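Local coordinates for protein NAD-dependent epimerase/dehydratase (Methanobrevibacter ruminantium, PDB 6DNT) that probably interconverts UDP-N-acetylglucosamine and its C4 epimer with the help of bound NAD, and also binds the bacterial cell-wall intermediate UDP-N-acetylmuramic acid, at residues 122-125 against 126-129; 158-162 against 163-167. All coordinates share one frame; numbering follows the deposited sequence. Where two conformers were deposited one is given.

Contact 1. Residues 122-125 against 126-129; sequences PLRY and NQNN. With NAD (nicotinamide-adenine-dinucleotide), chain B.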
ATOM      1  N   PRO A 122     -12.575   3.471  -7.782  1.00 11.80           N
ATOM      2  CA  PRO A 122     -11.471   2.972  -6.954  1.00 11.38           C
ATOM      3  C   PRO A 122     -11.518   1.466  -6.683  1.00 11.55           C
ATOM      4  O   PRO A 122     -10.464   0.840  -6.683  1.00 10.93           O
ATOM      5  CB  PRO A 122     -11.586   3.798  -5.667  1.00 11.64           C
ATOM      6  CG  PRO A 122     -12.991   4.371  -5.672  1.00 11.82           C
ATOM      7  CD  PRO A 122     -13.283   4.590  -7.129  1.00 11.75           C
ATOM      8  N   LEU A 123     -12.701   0.886  -6.510  1.00 11.38           N
ATOM      9  CA  LEU A 123     -12.772  -0.544  -6.212  1.00 12.20           C
ATOM     10  C   LEU A 123     -12.345  -1.372  -7.414  1.00 12.14           C
ATOM     11  O   LEU A 123     -11.561  -2.310  -7.268  1.00 11.60           O
ATOM     12  CB  LEU A 123     -14.166  -0.953  -5.748  1.00 13.11           C
ATOM     13  CG  LEU A 123     -14.262  -2.415  -5.277  1.00 14.25           C
ATOM     14  CD1 LEU A 123     -13.403  -2.623  -4.042  1.00 14.72           C
ATOM     15  CD2 LEU A 123     -15.704  -2.858  -5.030  1.00 15.08           C
ATOM     16  N   ARG A 124     -12.839  -1.036  -8.608  1.00 12.20           N
ATOM     17  CA  ARG A 124     -12.426  -1.769  -9.812  1.00 13.09           C
ATOM     18  C   ARG A 124     -10.922  -1.665 -10.075  1.00 11.93           C
ATOM     19  O   ARG A 124     -10.274  -2.646 -10.428  1.00 12.09           O
ATOM     20  CB  ARG A 124     -13.200  -1.303 -11.049  1.00 15.08           C
ATOM     21  CG  ARG A 124     -13.033  -2.273 -12.212  1.00 17.88           C
ATOM     22  CD  ARG A 124     -14.059  -2.038 -13.296  1.00 19.55           C
ATOM     23  NE  ARG A 124     -13.681  -0.847 -14.044  1.00 20.79           N
ATOM     24  CZ  ARG A 124     -12.879  -0.820 -15.110  1.00 22.01           C
ATOM     25  NH1 ARG A 124     -12.337  -1.921 -15.607  1.00 24.94           N
ATOM     26  NH2 ARG A 124     -12.638   0.341 -15.706  1.00 23.66           N
ATOM     27  N   TYR A 125     -10.370  -0.478  -9.855  1.00 10.86           N
ATOM     28  CA  TYR A 125      -8.928  -0.278  -9.964  1.00 10.90           C
ATOM     29  C   TYR A 125      -8.158  -1.078  -8.895  1.00 10.55           C
ATOM     30  O   TYR A 125      -7.094  -1.622  -9.184  1.00 10.41           O
ATOM     31  CB  TYR A 125      -8.578   1.212  -9.953  1.00 10.86           C
ATOM     32  CG  TYR A 125      -8.731   1.846 -11.332  1.00 10.96           C
ATOM     33  CD1 TYR A 125      -9.957   1.867 -11.985  1.00 11.38           C
ATOM     34  CD2 TYR A 125      -7.642   2.407 -11.987  1.00 11.14           C
ATOM     35  CE1 TYR A 125     -10.084   2.429 -13.256  1.00 11.70           C
ATOM     36  CE2 TYR A 125      -7.768   2.953 -13.246  1.00 11.62           C
ATOM     37  CZ  TYR A 125      -8.990   2.955 -13.872  1.00 11.97           C
ATOM     38  OH  TYR A 125      -9.129   3.501 -15.134  1.00 14.15           O
ATOM     39  N   ASN A 126      -8.706  -1.165  -7.687  1.00 10.30           N
ATOM     40  CA  ASN A 126      -8.098  -1.983  -6.630  1.00 10.30           C
ATOM     41  C   ASN A 126      -8.006  -3.473  -7.031  1.00 10.83           C
ATOM     42  O   ASN A 126      -6.994  -4.133  -6.810  1.00 10.46           O
ATOM     43  CB  ASN A 126      -8.903  -1.842  -5.339  1.00 10.62           C
ATOM     44  CG  ASN A 126      -8.265  -2.577  -4.172  1.00 10.64           C
ATOM     45  OD1 ASN A 126      -7.232  -2.182  -3.685  1.00 11.18           O
ATOM     46  ND2 ASN A 126      -8.880  -3.664  -3.746  1.00 11.16           N
ATOM     47  N   GLN A 127      -9.083  -3.984  -7.611  0.50 11.35           N
ATOM     48  CA  GLN A 127      -9.117  -5.368  -8.080  0.50 11.94           C
ATOM     49  C   GLN A 127      -8.028  -5.630  -9.124  0.50 11.84           C
ATOM     50  O   GLN A 127      -7.312  -6.631  -9.041  0.50 11.90           O
ATOM     51  CB  GLN A 127     -10.523  -5.705  -8.598  0.50 12.51           C
ATOM     52  CG  GLN A 127     -11.532  -5.743  -7.457  0.50 13.43           C
ATOM     53  CD  GLN A 127     -12.988  -5.645  -7.878  0.50 14.19           C
ATOM     54  OE1 GLN A 127     -13.900  -5.860  -7.066  0.50 14.82           O
ATOM     55  NE2 GLN A 127     -13.219  -5.314  -9.129  0.50 14.99           N
ATOM     56  N   ASN A 128      -7.872  -4.716 -10.078  1.00 11.40           N
ATOM     57  CA  ASN A 128      -6.895  -4.894 -11.158  1.00 11.53           C
ATOM     58  C   ASN A 128      -5.456  -4.586 -10.769  1.00 11.17           C
ATOM     59  O   ASN A 128      -4.515  -5.180 -11.323  1.00 11.85           O
ATOM     60  CB  ASN A 128      -7.299  -4.052 -12.367  1.00 11.73           C
ATOM     61  CG  ASN A 128      -8.460  -4.656 -13.113  1.00 12.54           C
ATOM     62  OD1 ASN A 128      -8.251  -5.476 -14.005  1.00 14.66           O
ATOM     63  ND2 ASN A 128      -9.686  -4.333 -12.706  1.00 12.43           N
ATOM     64  N   ASN A 129      -5.280  -3.650  -9.847  1.00 10.77           N
ATOM     65  CA  ASN A 129      -3.960  -3.110  -9.566  1.00 10.59           C
ATOM     66  C   ASN A 129      -3.320  -3.647  -8.306  1.00 11.04           C
ATOM     67  O   ASN A 129      -2.104  -3.744  -8.265  1.00 12.98           O
ATOM     68  CB  ASN A 129      -3.987  -1.593  -9.562  1.00 10.48           C
ATOM     69  CG  ASN A 129      -4.334  -1.013 -10.924  1.00 10.75           C
ATOM     70  OD1 ASN A 129      -4.300  -1.711 -11.933  1.00 10.12           O
ATOM     71  ND2 ASN A 129      -4.657   0.274 -10.957  1.00 10.54           N
TER
HETATM   72  PA  NAD B 401      -1.548  -0.082 -21.290  1.00 10.97           P
HETATM   73  O1A NAD B 401      -1.174   0.159 -22.722  1.00 10.85           O
HETATM   74  O2A NAD B 401      -2.967   0.108 -20.883  1.00 11.10           O
HETATM   75  O5B NAD B 401      -1.063  -1.581 -20.948  1.00 11.24           O
HETATM   76  C5B NAD B 401      -1.681  -2.348 -19.916  1.00 11.34           C
HETATM   77  C4B NAD B 401      -1.974  -3.704 -20.524  1.00 11.01           C
HETATM   78  O4B NAD B 401      -2.492  -4.553 -19.497  1.00 11.22           O
HETATM   79  C3B NAD B 401      -3.033  -3.649 -21.619  1.00 11.11           C
HETATM   80  O3B NAD B 401      -2.557  -4.363 -22.752  1.00 11.15           O
HETATM   81  C2B NAD B 401      -4.279  -4.261 -21.001  1.00 11.06           C
HETATM   82  O2B NAD B 401      -5.151  -4.955 -21.909  1.00 11.33           O
HETATM   83  C1B NAD B 401      -3.685  -5.182 -19.953  1.00 10.92           C
HETATM   84  N9A NAD B 401      -4.489  -5.405 -18.743  1.00 11.60           N
HETATM   85  C8A NAD B 401      -5.038  -4.468 -17.930  1.00 11.47           C
HETATM   86  N7A NAD B 401      -5.649  -5.050 -16.869  1.00 12.16           N
HETATM   87  C5A NAD B 401      -5.448  -6.391 -16.986  1.00 12.17           C
HETATM   88  C6A NAD B 401      -5.816  -7.586 -16.211  1.00 12.77           C
HETATM   89  N6A NAD B 401      -6.524  -7.460 -15.078  1.00 13.25           N
HETATM   90  N1A NAD B 401      -5.414  -8.804 -16.691  1.00 12.26           N
HETATM   91  C2A NAD B 401      -4.706  -8.926 -17.827  1.00 11.98           C
HETATM   92  N3A NAD B 401      -4.330  -7.872 -18.590  1.00 11.69           N
HETATM   93  C4A NAD B 401      -4.680  -6.610 -18.206  1.00 11.80           C
HETATM   94  O3  NAD B 401      -0.619   0.812 -20.325  1.00 10.71           O
HETATM   95  PN  NAD B 401       0.927   1.139 -20.434  1.00 10.65           P
HETATM   96  O1N NAD B 401       1.645   0.195 -21.352  1.00 10.76           O
HETATM   97  O2N NAD B 401       1.090   2.622 -20.626  1.00 11.55           O
HETATM   98  O5D NAD B 401       1.348   0.837 -18.919  1.00 10.63           O
HETATM   99  C5D NAD B 401       2.069  -0.360 -18.605  1.00 10.59           C
HETATM  100  C4D NAD B 401       2.471  -0.295 -17.133  1.00 10.70           C
HETATM  101  O4D NAD B 401       3.329   0.831 -16.930  1.00 10.80           O
HETATM  102  C3D NAD B 401       1.282  -0.125 -16.195  1.00 10.94           C
HETATM  103  O3D NAD B 401       1.491  -0.865 -14.979  1.00 10.88           O
HETATM  104  C2D NAD B 401       1.279   1.358 -15.915  1.00 11.35           C
HETATM  105  O2D NAD B 401       0.624   1.666 -14.691  1.00 12.39           O
HETATM  106  C1D NAD B 401       2.761   1.659 -15.906  1.00 11.27           C
HETATM  107  N1N NAD B 401       3.115   3.060 -16.160  1.00 11.82           N
HETATM  108  C2N NAD B 401       2.902   3.629 -17.360  1.00 11.77           C
HETATM  109  C3N NAD B 401       3.261   4.953 -17.592  1.00 12.01           C
HETATM  110  C7N NAD B 401       3.037   5.654 -18.912  1.00 12.13           C
HETATM  111  O7N NAD B 401       3.394   6.823 -19.016  1.00 12.23           O
HETATM  112  N7N NAD B 401       2.438   5.049 -19.933  1.00 11.76           N
HETATM  113  C4N NAD B 401       3.861   5.661 -16.547  1.00 12.63           C
HETATM  114  C5N NAD B 401       4.063   5.062 -15.315  1.00 12.48           C
HETATM  115  C6N NAD B 401       3.665   3.751 -15.140  1.00 12.42           C
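The carbonyl oxygen of Arg124 takes two hydrogen bonds from Asn128, one turn further along the same helix. The backbone N of Asn128 approaches Arg124 O at 3.2 Å as part of the helical ladder, and the side-chain amide reaches it with Asn128 ND2 at 2.9 Å. The ND2 bond is nearly straight (168°), but it meets the carbonyl from above its plane, on the face opposite the backbone donor, while Arg124 O lies close to the plane of the Asn128 amide. With CG anti to its own carbonyl carbon (chi1 -75°), Asn128 folds back against the preceding turn. At the other end of the amide, Asn128 OD1 accepts from N6A of NAD, the exocyclic amino group of the adenine, at 2.8 Å. The two bonds together fix the rotation of the amide, consistent with a role in holding that base.

The ordinary i to i+4 bonds of the helix run alongside: Asn126 N to Pro122 O, Gln127 N to Leu123 O and Asn129 N to Tyr125 O; at 127-129 the helix widens into a pi-type turn.

Side chains also touch along the helix. Asn129 runs beside Tyr125 with amide and ring almost perpendicular (88°), and Asn129 ND2 lies 3.8 Å from Tyr125 CD2. Asn129 OD1 accepts from Leu112 N, and Asn129 ND2 donates to Gln180 OE1. Arg124 forms a salt bridge with Glu121.

This is the first part of helix 122-142. Tyr125 and Asn129 pack on helix 176-195, which carries the NAD ligands Tyr177 and Lys181, whereas Asn126 bonds to Tyr187 and Asp131 of the second subunit, where the two chains meet.

Contact 2. Residues 158-162 against 163-167; sequences GENPN and MPLKE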
ATOM      1  N   GLY A 158       3.483  11.966  -5.440  1.00 13.24           N
ATOM      2  CA  GLY A 158       2.547  13.084  -5.304  1.00 14.39           C
ATOM      3  C   GLY A 158       3.196  14.415  -5.626  1.00 15.74           C
ATOM      4  O   GLY A 158       4.073  14.499  -6.483  1.00 16.49           O
ATOM      5  N   GLU A 159       2.778  15.448  -4.913  1.00 17.27           N
ATOM      6  CA  GLU A 159       3.246  16.810  -5.139  1.00 20.09           C
ATOM      7  C   GLU A 159       4.409  17.061  -4.194  1.00 21.38           C
ATOM      8  O   GLU A 159       4.229  17.564  -3.089  1.00 25.19           O
ATOM      9  CB  GLU A 159       2.099  17.799  -4.921  1.00 22.61           C
ATOM     10  CG  GLU A 159       2.428  19.206  -5.403  0.80 25.09           C
ATOM     11  CD  GLU A 159       1.322  20.214  -5.149  0.80 27.77           C
ATOM     12  OE1 GLU A 159       1.490  21.374  -5.572  0.80 30.48           O
ATOM     13  OE2 GLU A 159       0.298  19.868  -4.520  0.80 29.79           O
ATOM     14  N   ASN A 160       5.604  16.702  -4.634  1.00 20.35           N
ATOM     15  CA  ASN A 160       6.794  16.758  -3.793  1.00 20.22           C
ATOM     16  C   ASN A 160       7.741  17.775  -4.403  1.00 20.46           C
ATOM     17  O   ASN A 160       8.186  17.604  -5.542  1.00 20.94           O
ATOM     18  CB  ASN A 160       7.450  15.373  -3.705  1.00 20.69           C
ATOM     19  CG  ASN A 160       8.595  15.315  -2.696  1.00 21.50           C
ATOM     20  OD1 ASN A 160       9.302  16.300  -2.468  1.00 22.76           O
ATOM     21  ND2 ASN A 160       8.788  14.149  -2.095  1.00 20.94           N
ATOM     22  N   PRO A 161       8.064  18.842  -3.651  1.00 20.91           N
ATOM     23  CA  PRO A 161       8.957  19.865  -4.187  1.00 21.34           C
ATOM     24  C   PRO A 161      10.451  19.514  -4.145  1.00 22.05           C
ATOM     25  O   PRO A 161      11.256  20.262  -4.697  1.00 23.13           O
ATOM     26  CB  PRO A 161       8.658  21.066  -3.283  1.00 22.02           C
ATOM     27  CG  PRO A 161       8.371  20.451  -1.962  1.00 21.70           C
ATOM     28  CD  PRO A 161       7.659  19.150  -2.267  1.00 21.31           C
ATOM     29  N   ASN A 162      10.836  18.401  -3.526  1.00 21.67           N
ATOM     30  CA  ASN A 162      12.260  18.063  -3.350  1.00 22.25           C
ATOM     31  C   ASN A 162      12.858  17.402  -4.588  1.00 20.59           C
ATOM     32  O   ASN A 162      13.279  16.243  -4.565  1.00 20.13           O
ATOM     33  CB  ASN A 162      12.442  17.163  -2.129  1.00 23.82           C
ATOM     34  CG  ASN A 162      11.858  17.772  -0.879  1.00 26.72           C
ATOM     35  OD1 ASN A 162      12.004  18.972  -0.647  1.00 30.64           O
ATOM     36  ND2 ASN A 162      11.167  16.963  -0.080  1.00 28.21           N
ATOM     37  N   MET A 163      12.936  18.174  -5.664  1.00 20.09           N
ATOM     38  CA  MET A 163      13.434  17.690  -6.932  1.00 19.96           C
ATOM     39  C   MET A 163      14.933  17.982  -7.048  1.00 20.15           C
ATOM     40  O   MET A 163      15.398  18.969  -6.463  1.00 21.69           O
ATOM     41  CB  MET A 163      12.658  18.341  -8.076  1.00 21.18           C
ATOM     42  CG  MET A 163      11.295  17.700  -8.287  1.00 21.62           C
ATOM     43  SD  MET A 163      10.239  18.685  -9.356  1.00 23.50           S
ATOM     44  CE  MET A 163       9.714  19.944  -8.191  1.00 23.86           C
ATOM     45  N   PRO A 164      15.696  17.154  -7.763  1.00 19.36           N
ATOM     46  CA  PRO A 164      15.205  15.926  -8.426  1.00 18.52           C
ATOM     47  C   PRO A 164      14.837  14.820  -7.424  1.00 17.70           C
ATOM     48  O   PRO A 164      15.531  14.630  -6.408  1.00 17.93           O
ATOM     49  CB  PRO A 164      16.377  15.502  -9.293  1.00 19.21           C
ATOM     50  CG  PRO A 164      17.578  16.119  -8.660  1.00 20.31           C
ATOM     51  CD  PRO A 164      17.120  17.396  -8.043  1.00 19.90           C
ATOM     52  N   LEU A 165      13.743  14.114  -7.706  1.00 15.76           N
ATOM     53  CA  LEU A 165      13.128  13.224  -6.714  1.00 15.00           C
ATOM     54  C   LEU A 165      13.925  11.953  -6.535  1.00 14.78           C
ATOM     55  O   LEU A 165      14.126  11.200  -7.482  1.00 14.35           O
ATOM     56  CB  LEU A 165      11.703  12.848  -7.117  1.00 14.74           C
ATOM     57  CG  LEU A 165      10.740  14.030  -7.190  1.00 15.12           C
ATOM     58  CD1 LEU A 165       9.500  13.665  -7.986  1.00 15.95           C
ATOM     59  CD2 LEU A 165      10.387  14.511  -5.791  1.00 15.77           C
ATOM     60  N   LYS A 166      14.376  11.720  -5.309  1.00 14.89           N
ATOM     61  CA  LYS A 166      15.109  10.512  -4.983  1.00 16.37           C
ATOM     62  C   LYS A 166      14.122   9.424  -4.583  1.00 15.39           C
ATOM     63  O   LYS A 166      13.045   9.715  -4.070  1.00 14.85           O
ATOM     64  CB  LYS A 166      16.094  10.782  -3.853  1.00 18.17           C
ATOM     65  CG  LYS A 166      17.177  11.771  -4.242  1.00 20.08           C
ATOM     66  CD  LYS A 166      18.237  11.913  -3.159  1.00 22.80           C
ATOM     67  CE  LYS A 166      17.729  12.655  -1.933  1.00 24.57           C
ATOM     68  NZ  LYS A 166      17.263  14.044  -2.230  1.00 26.65           N
ATOM     69  N   GLU A 167      14.509   8.170  -4.794  1.00 15.46           N
ATOM     70  CA  GLU A 167      13.638   7.036  -4.466  1.00 15.67           C
ATOM     71  C   GLU A 167      13.312   6.958  -2.983  1.00 16.28           C
ATOM     72  O   GLU A 167      12.282   6.416  -2.611  1.00 16.85           O
ATOM     73  CB  GLU A 167      14.249   5.708  -4.923  1.00 15.62           C
ATOM     74  CG  GLU A 167      14.330   5.541  -6.438  1.00 15.95           C
ATOM     75  CD  GLU A 167      15.632   6.032  -7.055  1.00 16.00           C
ATOM     76  OE1 GLU A 167      16.431   6.736  -6.373  1.00 16.66           O
ATOM     77  OE2 GLU A 167      15.853   5.719  -8.245  1.00 15.73           O
TER
HETATM   78  O   HOH W   1      14.428  13.933  -3.374  1.00 17.09           O
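Three consecutive residues turn so sharply at Asn162 that Met163 N bonds back to Pro161 O at 2.8 Å, an inverse gamma turn centred on Asn162. The bond is bent (141°), and the donor sits above the plane of the Pro161 carbonyl. A cis peptide between Met163 and Pro164 follows directly.

The approach to this bend is an Asx turn. Asn160 OD1 accepts from Asn162 N at 2.8 Å in a fairly straight bond (163°), while the amide nitrogens of Asn160 and Asn162 both donate to the Glu169 carboxylate. Gripped at both ends, the Asn160 amide is held in place.

Leu165 packs against it with one branch. Its CD2 methyl touches Asn160 CG at 3.7 Å, the side chains of Asn160 and Leu165 sliding past each other in opposite directions. The same Leu165 CD2 meets the backbone at Asn162 O, 3.6 Å away. Met163 doubles back at its end (chi3 -78°), which brings its CE methyl to 3.8 Å from Pro161 O and 3.9 Å from Asn160 O.

A water bridges the two arms of the loop. It lies 2.8 Å from Asn162 O, to which it can donate, although it has more acceptors nearby than protons to give. It accepts from Lys166 N, and bends near the end of the Lys166 side chain bring NZ back to donate to it as well.

The whole bend belongs to the loop between strand 147-153 and helix 176-195. Met163 lies beside the zinc ligand His308, the Leu165 backbone bonds to Leu310 and Asp312, and Glu167 packs on strand 267-271, where its carboxylate accepts from Asn270 N.

Contact 1 comes first along the chain and closes before contact 2 opens; strand 147-153 runs between them, a member of the central mixed sheet. Their centres lie 26 Å apart and their nearest atoms about 15 Å, without touching. Helix 176-195 relates the two: it packs against the residues of contact 1 and follows the loop that holds contact 2. The contacts thus probably serve different parts of the run of bound ligands. Contact 1 meets the adenine of NAD beside the subunit interface, whereas in contact 2 the side chain of Leu165 is about 8 Å from the UDP-sugar and that of Met163 about 8 Å from the zinc ion.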